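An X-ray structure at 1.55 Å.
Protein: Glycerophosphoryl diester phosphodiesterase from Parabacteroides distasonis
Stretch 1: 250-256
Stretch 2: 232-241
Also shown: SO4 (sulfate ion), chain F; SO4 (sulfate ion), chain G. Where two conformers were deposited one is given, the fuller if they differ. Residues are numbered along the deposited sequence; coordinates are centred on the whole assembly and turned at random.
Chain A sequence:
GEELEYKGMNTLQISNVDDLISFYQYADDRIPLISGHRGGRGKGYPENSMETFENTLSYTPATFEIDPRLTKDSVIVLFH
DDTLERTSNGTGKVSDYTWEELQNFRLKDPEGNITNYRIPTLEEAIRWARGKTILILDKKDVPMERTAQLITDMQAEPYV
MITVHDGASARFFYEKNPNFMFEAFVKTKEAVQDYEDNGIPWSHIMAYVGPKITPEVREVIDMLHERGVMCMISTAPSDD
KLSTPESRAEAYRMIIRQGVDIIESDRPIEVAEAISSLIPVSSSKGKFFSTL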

# COMPACT_ATOMS: atom_id res chain seq x y z
N GLU A 250 21.91 -1.10 23.38
CA GLU A 250 22.01 -2.52 23.69
C GLU A 250 21.26 -3.34 22.65
O GLU A 250 21.76 -4.39 22.16
CB GLU A 250 21.49 -2.81 25.10
CG GLU A 250 21.72 -4.26 25.54
CD GLU A 250 20.74 -5.24 24.96
OE1 GLU A 250 19.54 -4.87 24.81
OE2 GLU A 250 21.18 -6.37 24.65
N ALA A 251 20.06 -2.88 22.27
CA ALA A 251 19.23 -3.57 21.32
C ALA A 251 19.88 -3.65 19.93
O ALA A 251 19.89 -4.68 19.27
CB ALA A 251 17.84 -2.88 21.23
N TYR A 252 20.48 -2.55 19.47
CA TYR A 252 21.14 -2.54 18.18
C TYR A 252 22.33 -3.51 18.16
O TYR A 252 22.52 -4.26 17.21
CB TYR A 252 21.59 -1.13 17.79
CG TYR A 252 20.47 -0.09 17.74
CD1 TYR A 252 19.24 -0.37 17.16
CD2 TYR A 252 20.69 1.19 18.25
CE1 TYR A 252 18.23 0.59 17.11
CE2 TYR A 252 19.69 2.16 18.21
CZ TYR A 252 18.46 1.86 17.63
OH TYR A 252 17.49 2.82 17.60
N ARG A 253 23.12 -3.50 19.22
CA ARG A 253 24.19 -4.51 19.33
C ARG A 253 23.71 -5.95 19.35
O ARG A 253 24.29 -6.80 18.69
CB ARG A 253 25.11 -4.18 20.55
CG ARG A 253 26.00 -2.97 20.33
CD ARG A 253 26.94 -2.80 21.49
NE ARG A 253 26.30 -2.47 22.76
CZ ARG A 253 26.04 -1.22 23.20
NH1 ARG A 253 26.39 -0.14 22.45
NH2 ARG A 253 25.46 -1.06 24.38
N MSE A 254 22.62 -6.22 20.07
CA MSE A 254 22.07 -7.58 20.14
C MSE A 254 21.69 -8.06 18.73
O MSE A 254 21.97 -9.20 18.35
CB MSE A 254 20.89 -7.61 21.10
CG MSE A 254 20.18 -8.91 21.16
SE MSE A 254 19.28 -9.14 22.90
CE MSE A 254 18.12 -7.52 22.90
N ILE A 255 21.11 -7.16 17.92
CA ILE A 255 20.72 -7.52 16.56
C ILE A 255 21.94 -7.97 15.76
O ILE A 255 21.90 -9.01 15.10
CB ILE A 255 19.97 -6.41 15.83
CG1 ILE A 255 18.60 -6.22 16.49
CG2 ILE A 255 19.84 -6.75 14.35
CD1 ILE A 255 17.95 -4.85 16.26
N ILE A 256 23.04 -7.22 15.84
CA ILE A 256 24.26 -7.59 15.12
C ILE A 256 24.84 -8.93 15.68
O ILE A 256 25.23 -9.83 14.93
CB ILE A 256 25.30 -6.44 15.14
CG1 ILE A 256 24.74 -5.18 14.44
CG2 ILE A 256 26.61 -6.86 14.48
CD1 ILE A 256 24.19 -5.41 13.00
S SO4 F . 9.72 7.33 19.39
O1 SO4 F . 10.04 8.67 19.89
O2 SO4 F . 10.91 6.48 19.49
O3 SO4 F . 8.64 6.76 20.19
O4 SO4 F . 9.27 7.43 18.01
S SO4 G . 5.97 7.14 13.18
O1 SO4 G . 6.04 8.28 14.11
O2 SO4 G . 7.24 7.03 12.47
O3 SO4 G . 5.72 5.92 13.95
O4 SO4 G . 4.94 7.30 12.15
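Stretch 2 (232-241) MISTAPSDDK

Stretch 1 is a piece of α-helix that begins before Glu250 and runs on past Ile256. Its phi/psi values cluster near -62/-43, and its backbone hydrogen bonds step four residues at a time: Met254 N to Glu250 O at 2.9 Å, Ile255 N to Ala251 O at 3.1 Å, and a weak one from Ile256 N to Tyr252 O at 3.3 Å. Stretch 2 changes character along its length. Residues 232 to 234 belong to a β-strand that begins earlier in the chain, with phi/psi from -120/131 to -101/121; at Thr235 psi drops to 0 and the chain turns. Thr235 O holds the turn together by accepting two backbone hydrogen bonds, from Ser238 N at 3.0 Å and from Asp240 N at 2.8 Å. Residues 239 to 241 then form a short 3-10 segment, and Lys241 N reaches Ser238 O at 3.0 Å.

The two stretches run in opposite senses in their register. Ala251, early in stretch 1, lies nearest Asp239, with CA atoms 6.3 Å apart, whereas Ile255, one turn later, lies nearest Ile233, with CA atoms 7.9 Å apart. The contact is modest, burying 287 Å² in all, and on the helix it falls to Ala251, Tyr252 and Ile255, whose i, i+1, i+4 spacing places them on one side.

Ala251 points its CB toward the other stretch, and a small methyl sits where the backbones come closest in the register: Ala251 CB lies 3.5 Å from Asp239 OD1. Asp239 also points toward the helix, in chi1 m, and its other carboxylate oxygen, OD2, lies 3.7 Å from Ile255 CD1. These are packing contacts, so the carboxylate rests against methyl groups from successive turns of the helix.

Ile255, with chi1 m and chi2 t, extends its CD1 into the angle between strand and turn. Ile255 CD1 lies 3.4 Å from Thr235 CG2 and 4.1 Å from Ile233 CG2. β-Branching is well tolerated in strands, which suits Ile233; on the helix, Ile255 brings a side chain long enough for its CD1 to reach the other stretch. Thr235 supplies a methyl and keeps a hydroxyl for polar work. Strand alternation explains why Met232 and Ser234, which point away, take no part.

The polar centre of the contact is Asp240 OD1. Tyr252 leaves its helix sideways, but its long ring carries the hydroxyl across, and Tyr252 OH donates a hydrogen bond to Asp240 OD1 at 2.7 Å, the acceptor lying at the ring edge near its plane. Thr235 OG1 donates to the same Asp240 OD1 at 2.8 Å, so one carboxylate oxygen gathers a hydroxyl from the helix and another from its own turn. The ring also passes close to this second hydroxyl, with Tyr252 CE1 3.6 Å from Thr235 OG1. Tyrosine fits because it can be buried and still deliver a donor at its tip.

Beyond the contact, Lys241 points away from the helix, and Lys241 NZ donates a hydrogen bond to O4 of the chain F sulfate at 3.1 Å.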

# COMPACT_ATOMS: atom_id res chain seq x y z
N MSE A 232 18.18 -7.84 6.68
CA MSE A 232 17.94 -6.57 7.34
C MSE A 232 16.78 -6.70 8.31
O MSE A 232 15.71 -7.17 7.94
CB MSE A 232 17.59 -5.52 6.32
CG MSE A 232 17.56 -4.11 6.90
SE MSE A 232 17.24 -2.84 5.48
CE MSE A 232 15.29 -2.72 5.56
N ILE A 233 17.01 -6.23 9.52
CA ILE A 233 15.94 -5.95 10.50
C ILE A 233 15.62 -4.47 10.52
O ILE A 233 16.50 -3.64 10.52
CB ILE A 233 16.39 -6.38 11.94
CG1 ILE A 233 16.47 -7.91 12.05
CG2 ILE A 233 15.54 -5.76 13.01
CD1 ILE A 233 15.09 -8.60 12.11
N SER A 234 14.32 -4.14 10.57
CA SER A 234 13.91 -2.76 10.74
C SER A 234 13.53 -2.59 12.19
O SER A 234 12.62 -3.27 12.68
CB SER A 234 12.71 -2.41 9.92
OG SER A 234 12.33 -1.06 10.22
N THR A 235 14.23 -1.68 12.86
CA THR A 235 13.97 -1.34 14.24
C THR A 235 12.94 -0.20 14.39
O THR A 235 12.59 0.19 15.51
CB THR A 235 15.26 -0.98 14.98
OG1 THR A 235 15.95 0.06 14.31
CG2 THR A 235 16.18 -2.23 15.09
N ALA A 236 12.44 0.31 13.26
CA ALA A 236 11.55 1.47 13.33
C ALA A 236 10.32 1.20 14.20
O ALA A 236 9.97 2.01 15.04
CB ALA A 236 11.15 1.98 11.88
N PRO A 237 9.67 0.05 14.04
CA PRO A 237 8.49 -0.19 14.90
C PRO A 237 8.81 -0.79 16.25
O PRO A 237 7.94 -0.91 17.16
CB PRO A 237 7.64 -1.18 14.06
CG PRO A 237 8.53 -1.77 13.10
CD PRO A 237 9.82 -0.96 12.99
N SER A 238 10.06 -1.21 16.39
CA SER A 238 10.43 -2.07 17.52
C SER A 238 11.49 -1.36 18.37
O SER A 238 11.14 -0.49 19.19
CB SER A 238 10.88 -3.43 17.00
OG SER A 238 11.87 -3.29 15.96
N ASP A 239 12.76 -1.68 18.21
CA ASP A 239 13.77 -1.18 19.14
C ASP A 239 13.97 0.32 19.12
O ASP A 239 14.42 0.87 20.11
CB ASP A 239 15.09 -1.94 18.97
CG ASP A 239 14.89 -3.44 18.95
OD1 ASP A 239 14.73 -3.99 20.04
OD2 ASP A 239 14.75 -4.04 17.85
N ASP A 240 13.65 1.01 18.01
CA ASP A 240 13.73 2.47 18.00
C ASP A 240 12.84 3.13 19.03
O ASP A 240 13.04 4.28 19.38
CB ASP A 240 13.35 3.06 16.63
CG ASP A 240 14.37 2.78 15.55
OD1 ASP A 240 15.49 2.33 15.85
OD2 ASP A 240 14.11 3.14 14.38
N LYS A 241 11.84 2.40 19.51
CA LYS A 241 10.80 2.92 20.38
C LYS A 241 11.15 2.73 21.86
O LYS A 241 10.39 3.15 22.75
CB LYS A 241 9.47 2.21 20.10
CG LYS A 241 9.00 2.27 18.67
CD LYS A 241 9.02 3.72 18.13
CE LYS A 241 7.83 4.05 17.22
NZ LYS A 241 8.02 5.21 16.29